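DUF3501 family protein (Burkholderia pseudomallei K96243, PDB 3FJV) is of unknown function and belongs to the DUF3501 family, whose clan groups it with E-set domains. Local coordinates at residues A[113-118]-A[147-152]; A[118-123]-A[156-161]; A[165-170]-A[179-184]. All blocks are in the same frame, centred on the assembly; numbering follows the deposited sequence. Where two conformers were deposited one is given.

In the fold
All three contacts lie in or beside one antiparallel sheet, and no active site or ligand is known here to relate them to. Contact 1 reaches across strand 125-129, from strand 115-119 to strand 144-150. Contact 2 takes over at R118, which both share, and ties the end of strand 115-119 to helix 153-160. Their centres are about 12 Å apart, and L151 packs on L159. Contact 3 continues on the other side of strand 115-119, where strand 165-169 pairs with 176-180. Its centre is about 11 Å from that of contact 1 and about 12 Å from that of contact 2. R114 and D170 join contacts 1 and 3 in a salt bridge. L165 packs on V119 and L159 of contact 2.

Contact 1: A[113-118]-A[147-152]; sequences DRVFLR and LRFELG
Strands 115-118 and 147-150 run the same way at 31° to each other, 8.7 Å apart at closest approach, with L117 and F149 nearest in register. They are next-but-one neighbours in an antiparallel sheet, so no hydrogen bond joins them. Strand 125-129 lies between and pairs with V115 and L117 through its backbone. The contact is therefore made by side chains that lean across on one face of the sheet. F149 has the largest share. Its CG is anti to the carbonyl carbon (chi1 -66°), which sends the ring toward strand 115-118. V115 meets the rim of this ring: its CG1, anti to the backbone N, lies in the ring plane, 3.8 Å from F149 CZ. V115 also reaches L147, though loosely. L151 extends the apolar row, its CD1 4.4 Å from L117 CD1. F45 and L87, from strands 41-45 and 86-93, pack against F149 and L117 respectively, so the cluster is buried. L117 crosses F149 at about a right angle and makes a CH-pi contact. L117 CD1 sits over one face, offset toward the rim, 4.0 Å from the F149 ring centroid and 3.6 Å from F149 CG.

Contact 2: A[118-123]-A[156-161]; sequences RVDDEA and KAKLKA
K158 reaches from helix 153-160 across to the turn that follows strand 115-119, and three acidic side chains close round its tip. The turn is a type II' beta turn from V119 to E122, held by the backbone bond from E122 N to V119 O. The lysine leaves the helix with CG anti to the carbonyl carbon and is fully extended beyond it, so NZ sits far from its own backbone. D120 and D121 each cross the lysine chain at about a right angle, while E122 crosses it obliquely. The D120 carboxylate, with CG anti to the backbone N (chi1 -159°), offers OD2 through its anti lone pair, 3.1 Å from K158 NZ, a hydrogen bond within a salt bridge. D121 holds its CG in the crowded position between backbone N and carbonyl carbon (chi1 61°). This brings D121 OD1 to 2.7 Å from K158 NZ, a salt bridge. E122 bends at chi2 (-72°), and its OE2 meets K158 NZ at 2.5 Å, a very short hydrogen bond that is part of a salt bridge and also uses the anti lone pair. Nearer the helix, the contact turns apolar. V119 CG1, anti to its backbone N, lies 3.8 Å from K158 CB and 4.2 Å from L159 CB. V119 and L159 both pack on L165 of the next strand, and E122 also touches A154 and M155. Three carboxylates share one ammonium, so the network has more acid than base. Such a setting would be expected to keep K158 protonated, and the positive charge should in turn ease the repulsion among the acids of the turn.

Contact 3: A[165-170]-A[179-184]; sequences LSIGCD and ARIDPD
I181 turns its CG1 anti to the carbonyl carbon (chi1 -73°) and runs on nearly straight (chi2 165°), which carries CD1 between L165 and I167. L165 has CG anti to its backbone N and lies side by side with I181, L165 CG 4.1 Å from I181 CD1. I167 crosses I181 obliquely, its CG2 4.0 Å from I181 CG1. V35 of strand 34-37 touches both isoleucines. The backbones are paired under this patch. I181 N gives L165 O an almost straight bond of 2.7 Å, close to the C=O axis. I167 and A179 form a hydrogen-bonded pair: I167 N to A179 O is 2.9 Å, and A179 N to I167 O is 3.1 Å. S166 and R180 form the non-hydrogen-bonded pair, their CA atoms 4.0 Å apart, and S166 CA makes a CA-H...O contact with A179 O. R180, extended to NE (chi1 -176°), donates in its guanidinium plane to a water. The same water accepts from L165 N and donates to I181 O, bridging the strands just past the last direct bond. D182 then caps helix 183-190, its OD1 accepting from D184 N. The whole is an antiparallel beta hairpin of strands 165-169 and 176-180, the latter outermost in the sheet within this chain and leading into the C-terminal helix.

Contact 1: A[113-118]-A[147-152]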
ATOM      1  N   ASP A 113     -13.190   1.377  -8.292  1.00 21.77           N
ATOM      2  CA  ASP A 113     -14.409   2.087  -8.692  1.00 23.33           C
ATOM      3  C   ASP A 113     -15.291   1.254  -9.638  1.00 19.88           C
ATOM      4  O   ASP A 113     -16.388   1.678  -9.937  1.00 20.66           O
ATOM      5  CB  ASP A 113     -14.057   3.348  -9.523  1.00 21.39           C
ATOM      6  CG  ASP A 113     -13.116   4.271  -8.830  1.00 29.04           C
ATOM      7  OD1 ASP A 113     -13.224   4.408  -7.605  1.00 27.04           O
ATOM      8  OD2 ASP A 113     -12.308   4.932  -9.533  1.00 36.95           O
ATOM      9  N   ARG A 114     -14.797   0.105 -10.123  1.00 16.99           N
ATOM     10  CA  ARG A 114     -15.454  -0.655 -11.209  1.00 16.49           C
ATOM     11  C   ARG A 114     -16.013  -1.997 -10.747  1.00 17.66           C
ATOM     12  O   ARG A 114     -16.565  -2.732 -11.537  1.00 19.02           O
ATOM     13  CB  ARG A 114     -14.483  -0.878 -12.359  1.00 16.46           C
ATOM     14  CG  ARG A 114     -13.808   0.348 -12.904  1.00 19.87           C
ATOM     15  CD  ARG A 114     -14.744   1.500 -13.146  1.00 24.21           C
ATOM     16  NE  ARG A 114     -15.920   1.147 -13.947  1.00 20.52           N
ATOM     17  CZ  ARG A 114     -16.873   2.015 -14.281  1.00 26.32           C
ATOM     18  NH1 ARG A 114     -16.766   3.274 -13.926  1.00 27.39           N
ATOM     19  NH2 ARG A 114     -17.922   1.631 -15.007  1.00 25.46           N
ATOM     20  N   VAL A 115     -15.932  -2.257  -9.443  1.00 19.27           N
ATOM     21  CA  VAL A 115     -16.534  -3.429  -8.813  1.00 18.61           C
ATOM     22  C   VAL A 115     -17.962  -3.091  -8.486  1.00 16.20           C
ATOM     23  O   VAL A 115     -18.241  -2.104  -7.862  1.00 18.59           O
ATOM     24  CB  VAL A 115     -15.786  -3.845  -7.512  1.00 18.27           C
ATOM     25  CG1 VAL A 115     -16.621  -4.889  -6.702  1.00 20.32           C
ATOM     26  CG2 VAL A 115     -14.371  -4.368  -7.857  1.00 18.39           C
ATOM     27  N   PHE A 116     -18.890  -3.947  -8.890  1.00 16.85           N
ATOM     28  CA  PHE A 116     -20.318  -3.719  -8.659  1.00 17.16           C
ATOM     29  C   PHE A 116     -21.049  -4.926  -8.134  1.00 14.59           C
ATOM     30  O   PHE A 116     -20.684  -6.070  -8.440  1.00 17.35           O
ATOM     31  CB  PHE A 116     -21.010  -3.239  -9.930  1.00 18.12           C
ATOM     32  CG  PHE A 116     -21.024  -4.251 -11.046  1.00 17.87           C
ATOM     33  CD1 PHE A 116     -19.954  -4.356 -11.892  1.00 22.30           C
ATOM     34  CD2 PHE A 116     -22.114  -5.084 -11.240  1.00 20.87           C
ATOM     35  CE1 PHE A 116     -19.938  -5.258 -12.925  1.00 22.29           C
ATOM     36  CE2 PHE A 116     -22.101  -6.024 -12.274  1.00 20.53           C
ATOM     37  CZ  PHE A 116     -21.000  -6.101 -13.116  1.00 17.73           C
ATOM     38  N   LEU A 117     -22.116  -4.673  -7.369  1.00 14.64           N
ATOM     39  CA  LEU A 117     -23.039  -5.699  -6.891  1.00 17.43           C
ATOM     40  C   LEU A 117     -24.357  -5.574  -7.639  1.00 18.50           C
ATOM     41  O   LEU A 117     -24.749  -4.463  -8.015  1.00 17.90           O
ATOM     42  CB  LEU A 117     -23.395  -5.445  -5.388  1.00 19.77           C
ATOM     43  CG  LEU A 117     -22.505  -5.809  -4.239  1.00 35.41           C
ATOM     44  CD1 LEU A 117     -23.032  -5.260  -2.921  1.00 17.83           C
ATOM     45  CD2 LEU A 117     -22.415  -7.309  -4.159  1.00 48.68           C
ATOM     46  N   ARG A 118     -25.103  -6.664  -7.780  1.00 18.29           N
ATOM     47  CA  ARG A 118     -26.479  -6.575  -8.273  0.50 20.50           C
ATOM     48  C   ARG A 118     -27.384  -7.504  -7.477  1.00 21.89           C
ATOM     49  O   ARG A 118     -27.169  -8.716  -7.456  1.00 21.50           O
ATOM     50  CB  ARG A 118     -26.555  -6.917  -9.761  0.50 21.39           C
ATOM     51  CG  ARG A 118     -27.921  -6.605 -10.362  0.50 28.37           C
ATOM     52  CD  ARG A 118     -28.172  -7.295 -11.690  0.50 25.77           C
ATOM     53  NE  ARG A 118     -27.703  -6.527 -12.836  0.50 36.06           N
ATOM     54  CZ  ARG A 118     -28.498  -5.843 -13.657  0.50 39.91           C
ATOM     55  NH1 ARG A 118     -29.812  -5.814 -13.449  0.50 40.28           N
ATOM     56  NH2 ARG A 118     -27.978  -5.187 -14.690  0.50 39.07           N
ATOM     57  N   LEU A 147     -14.188  -0.257   0.420  1.00 12.14           N
ATOM     58  CA  LEU A 147     -15.326  -0.000  -0.445  1.00 13.22           C
ATOM     59  C   LEU A 147     -16.652   0.133   0.354  1.00 13.82           C
ATOM     60  O   LEU A 147     -16.844  -0.528   1.418  1.00 14.64           O
ATOM     61  CB  LEU A 147     -15.470  -1.114  -1.476  1.00 13.98           C
ATOM     62  CG  LEU A 147     -14.272  -1.531  -2.322  1.00 19.85           C
ATOM     63  CD1 LEU A 147     -14.699  -2.634  -3.351  1.00 17.51           C
ATOM     64  CD2 LEU A 147     -13.587  -0.381  -2.964  1.00 19.47           C
ATOM     65  N   ARG A 148     -17.574   0.936  -0.192  1.00 12.44           N
ATOM     66  CA  ARG A 148     -18.916   1.105   0.347  1.00 15.15           C
ATOM     67  C   ARG A 148     -19.909   0.822  -0.795  1.00 17.61           C
ATOM     68  O   ARG A 148     -19.767   1.364  -1.858  1.00 17.01           O
ATOM     69  CB  ARG A 148     -19.079   2.554   0.830  1.00 16.79           C
ATOM     70  CG  ARG A 148     -20.469   3.034   1.131  1.00 26.74           C
ATOM     71  CD  ARG A 148     -20.460   4.372   1.888  1.00 26.14           C
ATOM     72  NE  ARG A 148     -20.225   5.574   1.080  1.00 19.26           N
ATOM     73  CZ  ARG A 148     -21.167   6.208   0.380  1.00 24.17           C
ATOM     74  NH1 ARG A 148     -22.406   5.716   0.324  1.00 18.58           N
ATOM     75  NH2 ARG A 148     -20.857   7.303  -0.318  1.00 23.96           N
ATOM     76  N   PHE A 149     -20.907  -0.023  -0.564  1.00 14.89           N
ATOM     77  CA  PHE A 149     -21.954  -0.263  -1.547  1.00 16.89           C
ATOM     78  C   PHE A 149     -23.274   0.212  -0.933  1.00 18.13           C
ATOM     79  O   PHE A 149     -23.728  -0.365   0.051  1.00 13.48           O
ATOM     80  CB  PHE A 149     -22.060  -1.768  -1.828  1.00 17.10           C
ATOM     81  CG  PHE A 149     -20.857  -2.365  -2.511  1.00 14.74           C
ATOM     82  CD1 PHE A 149     -20.743  -2.368  -3.901  1.00 18.29           C
ATOM     83  CD2 PHE A 149     -19.877  -3.035  -1.756  1.00 16.35           C
ATOM     84  CE1 PHE A 149     -19.635  -2.945  -4.514  1.00 18.69           C
ATOM     85  CE2 PHE A 149     -18.809  -3.634  -2.369  1.00 20.39           C
ATOM     86  CZ  PHE A 149     -18.685  -3.580  -3.754  1.00 19.82           C
ATOM     87  N   GLU A 150     -23.928   1.209  -1.530  1.00 16.19           N
ATOM     88  CA  GLU A 150     -25.130   1.766  -0.940  0.50 16.63           C
ATOM     89  C   GLU A 150     -26.374   1.111  -1.581  1.00 19.09           C
ATOM     90  O   GLU A 150     -26.513   1.051  -2.806  1.00 17.96           O
ATOM     91  CB  GLU A 150     -25.128   3.298  -1.047  0.50 19.45           C
ATOM     92  CG  GLU A 150     -25.946   4.007   0.054  0.50 24.53           C
ATOM     93  CD  GLU A 150     -25.287   4.027   1.426  0.50 27.12           C
ATOM     94  OE1 GLU A 150     -24.032   4.009   1.542  0.50 18.67           O
ATOM     95  OE2 GLU A 150     -26.047   4.074   2.418  0.50 40.88           O
ATOM     96  N   LEU A 151     -27.234   0.533  -0.729  1.00 16.60           N
ATOM     97  CA  LEU A 151     -28.414  -0.190  -1.207  1.00 16.06           C
ATOM     98  C   LEU A 151     -29.704   0.507  -0.850  1.00 17.01           C
ATOM     99  O   LEU A 151     -29.909   0.921   0.308  1.00 14.68           O
ATOM    100  CB  LEU A 151     -28.449  -1.623  -0.661  1.00 17.57           C
ATOM    101  CG  LEU A 151     -27.610  -2.764  -1.246  1.00 27.79           C
ATOM    102  CD1 LEU A 151     -26.122  -2.467  -1.418  1.00 25.86           C
ATOM    103  CD2 LEU A 151     -27.806  -4.012  -0.333  1.00 23.52           C
ATOM    104  N   GLY A 152     -30.586   0.619  -1.836  1.00 16.60           N
ATOM    105  CA  GLY A 152     -31.893   1.225  -1.614  1.00 16.80           C
ATOM    106  C   GLY A 152     -32.886   0.221  -1.071  1.00 14.19           C
ATOM    107  O   GLY A 152     -32.575  -0.933  -0.803  1.00 14.30           O
TER

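Contact 2: A[118-123]-A[156-161]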
ATOM      1  N   ARG A 118     -25.103  -6.664  -7.780  1.00 18.29           N
ATOM      2  CA  ARG A 118     -26.479  -6.575  -8.273  0.50 20.50           C
ATOM      3  C   ARG A 118     -27.384  -7.504  -7.477  1.00 21.89           C
ATOM      4  O   ARG A 118     -27.169  -8.716  -7.456  1.00 21.50           O
ATOM      5  CB  ARG A 118     -26.555  -6.917  -9.761  0.50 21.39           C
ATOM      6  CG  ARG A 118     -27.921  -6.605 -10.362  0.50 28.37           C
ATOM      7  CD  ARG A 118     -28.172  -7.295 -11.690  0.50 25.77           C
ATOM      8  NE  ARG A 118     -27.703  -6.527 -12.836  0.50 36.06           N
ATOM      9  CZ  ARG A 118     -28.498  -5.843 -13.657  0.50 39.91           C
ATOM     10  NH1 ARG A 118     -29.812  -5.814 -13.449  0.50 40.28           N
ATOM     11  NH2 ARG A 118     -27.978  -5.187 -14.690  0.50 39.07           N
ATOM     12  N   VAL A 119     -28.388  -6.928  -6.791  1.00 21.63           N
ATOM     13  CA  VAL A 119     -29.374  -7.721  -6.038  1.00 19.29           C
ATOM     14  C   VAL A 119     -30.465  -8.105  -7.005  1.00 21.73           C
ATOM     15  O   VAL A 119     -31.143  -7.237  -7.555  1.00 21.14           O
ATOM     16  CB  VAL A 119     -30.048  -6.932  -4.894  1.00 23.45           C
ATOM     17  CG1 VAL A 119     -31.084  -7.811  -4.192  1.00 21.34           C
ATOM     18  CG2 VAL A 119     -29.034  -6.420  -3.919  1.00 15.97           C
ATOM     19  N   ASP A 120     -30.637  -9.396  -7.254  1.00 21.39           N
ATOM     20  CA  ASP A 120     -31.706  -9.844  -8.187  1.00 26.48           C
ATOM     21  C   ASP A 120     -31.662  -9.057  -9.507  1.00 24.64           C
ATOM     22  O   ASP A 120     -30.610  -8.902 -10.093  1.00 27.70           O
ATOM     23  CB  ASP A 120     -33.076  -9.673  -7.468  1.00 28.60           C
ATOM     24  CG  ASP A 120     -34.196 -10.544  -8.063  1.00 38.59           C
ATOM     25  OD1 ASP A 120     -33.908 -11.666  -8.547  1.00 53.91           O
ATOM     26  OD2 ASP A 120     -35.363 -10.095  -8.030  1.00 50.44           O
ATOM     27  N   ASP A 121     -32.792  -8.558  -9.998  1.00 26.40           N
ATOM     28  CA  ASP A 121     -32.790  -7.781 -11.254  1.00 25.70           C
ATOM     29  C   ASP A 121     -32.801  -6.285 -11.032  1.00 27.09           C
ATOM     30  O   ASP A 121     -33.200  -5.534 -11.893  1.00 26.08           O
ATOM     31  CB  ASP A 121     -33.965  -8.169 -12.128  1.00 30.80           C
ATOM     32  CG  ASP A 121     -35.283  -7.898 -11.462  1.00 36.66           C
ATOM     33  OD1 ASP A 121     -35.296  -7.728 -10.203  1.00 49.27           O
ATOM     34  OD2 ASP A 121     -36.298  -7.862 -12.192  1.00 50.48           O
ATOM     35  N   GLU A 122     -32.303  -5.817  -9.896  1.00 24.25           N
ATOM     36  CA  GLU A 122     -32.317  -4.377  -9.651  1.00 21.81           C
ATOM     37  C   GLU A 122     -31.113  -3.756 -10.368  1.00 19.17           C
ATOM     38  O   GLU A 122     -30.265  -4.504 -10.910  1.00 17.26           O
ATOM     39  CB  GLU A 122     -32.298  -4.151  -8.129  1.00 17.43           C
ATOM     40  CG  GLU A 122     -33.468  -4.845  -7.397  1.00 18.75           C
ATOM     41  CD  GLU A 122     -34.815  -4.172  -7.657  1.00 19.16           C
ATOM     42  OE1 GLU A 122     -34.830  -2.928  -7.805  1.00 18.72           O
ATOM     43  OE2 GLU A 122     -35.823  -4.883  -7.799  1.00 25.83           O
ATOM     44  N   ALA A 123     -31.047  -2.420 -10.407  1.00 21.44           N
ATOM     45  CA  ALA A 123     -29.893  -1.747 -10.997  1.00 22.28           C
ATOM     46  C   ALA A 123     -28.611  -2.164 -10.280  1.00 21.97           C
ATOM     47  O   ALA A 123     -28.604  -2.308  -9.041  1.00 20.37           O
ATOM     48  CB  ALA A 123     -30.023  -0.232 -10.939  1.00 20.85           C
ATOM     49  N   LYS A 156     -32.700  -3.841  -0.471  1.00 17.37           N
ATOM     50  CA  LYS A 156     -32.686  -4.380   0.848  1.00 15.08           C
ATOM     51  C   LYS A 156     -33.800  -5.437   1.030  1.00 15.16           C
ATOM     52  O   LYS A 156     -33.578  -6.485   1.647  1.00 18.47           O
ATOM     53  CB  LYS A 156     -32.866  -3.279   1.900  1.00 17.67           C
ATOM     54  CG  LYS A 156     -31.698  -2.387   2.145  1.00 20.61           C
ATOM     55  CD  LYS A 156     -32.082  -1.556   3.365  1.00 25.62           C
ATOM     56  CE  LYS A 156     -31.219  -0.415   3.605  1.00 30.82           C
ATOM     57  NZ  LYS A 156     -31.865   0.469   4.632  1.00 24.28           N
ATOM     58  N   ALA A 157     -34.997  -5.143   0.538  1.00 13.74           N
ATOM     59  CA  ALA A 157     -36.116  -6.057   0.711  1.00 15.80           C
ATOM     60  C   ALA A 157     -35.739  -7.433   0.069  1.00 18.16           C
ATOM     61  O   ALA A 157     -35.924  -8.517   0.675  1.00 16.45           O
ATOM     62  CB  ALA A 157     -37.383  -5.497   0.061  1.00 15.09           C
ATOM     63  N   LYS A 158     -35.286  -7.363  -1.167  1.00 15.87           N
ATOM     64  CA  LYS A 158     -35.050  -8.578  -1.977  1.00 18.32           C
ATOM     65  C   LYS A 158     -33.917  -9.370  -1.354  1.00 18.50           C
ATOM     66  O   LYS A 158     -34.059 -10.544  -1.160  1.00 16.54           O
ATOM     67  CB  LYS A 158     -34.766  -8.249  -3.459  1.00 13.30           C
ATOM     68  CG  LYS A 158     -36.020  -7.842  -4.228  1.00 15.40           C
ATOM     69  CD  LYS A 158     -35.769  -7.626  -5.654  1.00 23.14           C
ATOM     70  CE  LYS A 158     -37.045  -7.448  -6.443  1.00 21.91           C
ATOM     71  NZ  LYS A 158     -36.573  -7.247  -7.865  1.00 25.92           N
ATOM     72  N   LEU A 159     -32.845  -8.698  -0.943  1.00 17.42           N
ATOM     73  CA  LEU A 159     -31.728  -9.384  -0.327  1.00 17.09           C
ATOM     74  C   LEU A 159     -32.117 -10.125   0.966  1.00 19.72           C
ATOM     75  O   LEU A 159     -31.811 -11.333   1.152  1.00 17.27           O
ATOM     76  CB  LEU A 159     -30.599  -8.386  -0.056  1.00 16.61           C
ATOM     77  CG  LEU A 159     -29.252  -8.969   0.267  1.00 18.25           C
ATOM     78  CD1 LEU A 159     -28.767  -9.846  -0.900  1.00 21.46           C
ATOM     79  CD2 LEU A 159     -28.267  -7.853   0.627  1.00 26.19           C
ATOM     80  N   LYS A 160     -32.826  -9.428   1.848  1.00 18.46           N
ATOM     81  CA  LYS A 160     -33.317 -10.038   3.114  1.00 15.95           C
ATOM     82  C   LYS A 160     -34.273 -11.140   2.843  1.00 18.45           C
ATOM     83  O   LYS A 160     -34.342 -12.085   3.613  1.00 20.03           O
ATOM     84  CB  LYS A 160     -33.984  -8.994   4.002  1.00 15.88           C
ATOM     85  CG  LYS A 160     -32.966  -8.028   4.574  1.00 19.28           C
ATOM     86  CD  LYS A 160     -33.625  -6.845   5.281  1.00 25.21           C
ATOM     87  CE  LYS A 160     -32.626  -6.044   6.111  1.00 29.18           C
ATOM     88  NZ  LYS A 160     -32.058  -6.801   7.300  1.00 23.60           N
ATOM     89  N   ALA A 161     -34.988 -11.052   1.733  1.00 19.85           N
ATOM     90  CA  ALA A 161     -35.869 -12.101   1.325  1.00 20.00           C
ATOM     91  C   ALA A 161     -35.144 -13.298   0.669  1.00 20.45           C
ATOM     92  O   ALA A 161     -35.798 -14.217   0.246  1.00 20.75           O
ATOM     93  CB  ALA A 161     -36.935 -11.517   0.391  1.00 18.22           C
TER

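Contact 3: A[165-170]-A[179-184]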
ATOM      1  N   LEU A 165     -27.586 -12.562  -5.043  1.00 19.98           N
ATOM      2  CA  LEU A 165     -26.704 -11.419  -5.094  1.00 18.40           C
ATOM      3  C   LEU A 165     -25.490 -11.763  -5.965  1.00 18.27           C
ATOM      4  O   LEU A 165     -24.840 -12.789  -5.756  1.00 19.36           O
ATOM      5  CB  LEU A 165     -26.248 -11.064  -3.691  1.00 14.05           C
ATOM      6  CG  LEU A 165     -25.313  -9.889  -3.520  1.00 19.43           C
ATOM      7  CD1 LEU A 165     -25.910  -8.594  -4.038  1.00 24.08           C
ATOM      8  CD2 LEU A 165     -24.937  -9.808  -2.032  1.00 23.38           C
ATOM      9  N   SER A 166     -25.214 -10.922  -6.949  1.00 17.08           N
ATOM     10  CA  SER A 166     -24.132 -11.159  -7.907  1.00 16.52           C
ATOM     11  C   SER A 166     -23.108 -10.027  -7.785  1.00 17.81           C
ATOM     12  O   SER A 166     -23.467  -8.881  -7.405  1.00 15.08           O
ATOM     13  CB  SER A 166     -24.736 -11.232  -9.345  1.00 18.67           C
ATOM     14  OG  SER A 166     -25.592 -12.349  -9.414  1.00 23.45           O
ATOM     15  N   ILE A 167     -21.844 -10.350  -8.085  1.00 16.10           N
ATOM     16  CA  ILE A 167     -20.748  -9.389  -8.073  0.50 15.27           C
ATOM     17  C   ILE A 167     -19.978  -9.474  -9.393  1.00 19.00           C
ATOM     18  O   ILE A 167     -19.760 -10.568  -9.949  1.00 18.31           O
ATOM     19  CB  ILE A 167     -19.814  -9.601  -6.873  0.50 15.49           C
ATOM     20  CG1 ILE A 167     -18.802  -8.472  -6.731  0.50 20.06           C
ATOM     21  CG2 ILE A 167     -19.069 -10.919  -6.971  0.50 18.50           C
ATOM     22  CD1 ILE A 167     -18.024  -8.594  -5.448  0.50 26.65           C
ATOM     23  N   GLY A 168     -19.616  -8.323  -9.926  1.00 16.58           N
ATOM     24  CA  GLY A 168     -18.861  -8.235 -11.186  1.00 19.26           C
ATOM     25  C   GLY A 168     -17.802  -7.142 -11.166  1.00 16.93           C
ATOM     26  O   GLY A 168     -17.652  -6.422 -10.186  1.00 16.71           O
ATOM     27  N   CYS A 169     -17.058  -7.040 -12.256  1.00 18.45           N
ATOM     28  CA  CYS A 169     -16.135  -5.932 -12.469  1.00 20.54           C
ATOM     29  C   CYS A 169     -16.106  -5.598 -13.971  1.00 19.59           C
ATOM     30  O   CYS A 169     -15.956  -6.502 -14.797  1.00 17.59           O
ATOM     31  CB  CYS A 169     -14.729  -6.349 -12.035  1.00 22.51           C
ATOM     32  SG  CYS A 169     -13.507  -5.001 -12.108  1.00 19.94           S
ATOM     33  N   ASP A 170     -16.180  -4.314 -14.307  1.00 20.35           N
ATOM     34  CA  ASP A 170     -16.159  -3.893 -15.700  1.00 20.21           C
ATOM     35  C   ASP A 170     -14.946  -3.047 -16.060  1.00 21.68           C
ATOM     36  O   ASP A 170     -14.951  -2.394 -17.101  1.00 17.37           O
ATOM     37  CB  ASP A 170     -17.472  -3.177 -16.094  1.00 21.70           C
ATOM     38  CG  ASP A 170     -17.667  -1.831 -15.405  1.00 24.44           C
ATOM     39  OD1 ASP A 170     -16.782  -1.362 -14.644  1.00 20.14           O
ATOM     40  OD2 ASP A 170     -18.726  -1.225 -15.644  1.00 18.63           O
ATOM     41  N   ALA A 179     -21.543 -12.631 -11.353  1.00 17.10           N
ATOM     42  CA  ALA A 179     -21.751 -14.002 -10.965  1.00 17.84           C
ATOM     43  C   ALA A 179     -22.315 -14.052  -9.538  1.00 18.19           C
ATOM     44  O   ALA A 179     -21.950 -13.238  -8.660  1.00 16.21           O
ATOM     45  CB  ALA A 179     -20.390 -14.789 -11.046  1.00 20.81           C
ATOM     46  N   ARG A 180     -23.176 -15.045  -9.308  1.00 19.36           N
ATOM     47  CA  ARG A 180     -23.897 -15.162  -8.058  0.50 19.01           C
ATOM     48  C   ARG A 180     -22.953 -15.508  -6.941  1.00 18.62           C
ATOM     49  O   ARG A 180     -22.099 -16.380  -7.086  1.00 21.75           O
ATOM     50  CB  ARG A 180     -24.998 -16.236  -8.137  0.50 19.92           C
ATOM     51  CG  ARG A 180     -25.837 -16.310  -6.875  0.50 19.41           C
ATOM     52  CD  ARG A 180     -27.031 -17.293  -6.947  0.50 23.08           C
ATOM     53  NE  ARG A 180     -27.776 -17.181  -5.705  0.50 17.02           N
ATOM     54  CZ  ARG A 180     -28.951 -17.712  -5.455  0.50 16.44           C
ATOM     55  NH1 ARG A 180     -29.542 -18.435  -6.379  0.50 21.30           N
ATOM     56  NH2 ARG A 180     -29.543 -17.501  -4.268  0.50 12.47           N
ATOM     57  N   ILE A 181     -23.114 -14.835  -5.823  1.00 18.14           N
ATOM     58  CA  ILE A 181     -22.374 -15.126  -4.602  0.50 19.13           C
ATOM     59  C   ILE A 181     -23.038 -16.287  -3.863  1.00 18.98           C
ATOM     60  O   ILE A 181     -24.249 -16.488  -3.981  1.00 17.78           O
ATOM     61  CB  ILE A 181     -22.321 -13.878  -3.715  0.50 18.41           C
ATOM     62  CG1 ILE A 181     -21.360 -12.850  -4.321  0.50 20.10           C
ATOM     63  CG2 ILE A 181     -21.894 -14.229  -2.284  0.50 21.36           C
ATOM     64  CD1 ILE A 181     -21.524 -11.455  -3.718  0.50 25.53           C
ATOM     65  N   ASP A 182     -22.243 -17.042  -3.114  1.00 19.89           N
ATOM     66  CA  ASP A 182     -22.736 -18.096  -2.220  1.00 20.60           C
ATOM     67  C   ASP A 182     -23.924 -17.593  -1.390  1.00 20.39           C
ATOM     68  O   ASP A 182     -23.831 -16.501  -0.764  1.00 20.24           O
ATOM     69  CB  ASP A 182     -21.560 -18.464  -1.327  1.00 24.46           C
ATOM     70  CG  ASP A 182     -21.846 -19.588  -0.324  1.00 29.63           C
ATOM     71  OD1 ASP A 182     -23.016 -19.918  -0.013  1.00 21.02           O
ATOM     72  OD2 ASP A 182     -20.818 -20.102   0.196  1.00 31.83           O
ATOM     73  N   PRO A 183     -25.069 -18.306  -1.424  1.00 17.14           N
ATOM     74  CA  PRO A 183     -26.221 -17.790  -0.706  1.00 18.53           C
ATOM     75  C   PRO A 183     -26.023 -17.653   0.779  1.00 19.50           C
ATOM     76  O   PRO A 183     -26.656 -16.782   1.392  1.00 17.19           O
ATOM     77  CB  PRO A 183     -27.326 -18.798  -1.010  1.00 18.64           C
ATOM     78  CG  PRO A 183     -26.959 -19.318  -2.322  1.00 26.41           C
ATOM     79  CD  PRO A 183     -25.469 -19.440  -2.280  1.00 22.57           C
ATOM     80  N   ASP A 184     -25.194 -18.520   1.367  1.00 18.48           N
ATOM     81  CA  ASP A 184     -24.844 -18.361   2.754  1.00 18.57           C
ATOM     82  C   ASP A 184     -24.109 -17.027   3.000  1.00 20.22           C
ATOM     83  O   ASP A 184     -24.336 -16.390   4.027  1.00 17.62           O
ATOM     84  CB  ASP A 184     -24.008 -19.536   3.250  1.00 19.94           C
ATOM     85  CG  ASP A 184     -23.763 -19.463   4.733  1.00 23.55           C
ATOM     86  OD1 ASP A 184     -24.683 -19.753   5.552  1.00 30.48           O
ATOM     87  OD2 ASP A 184     -22.634 -19.101   5.088  1.00 27.32           O
TER
HETATM   88  O   HOH W   1     -26.701 -15.173  -4.056  1.00 16.49           O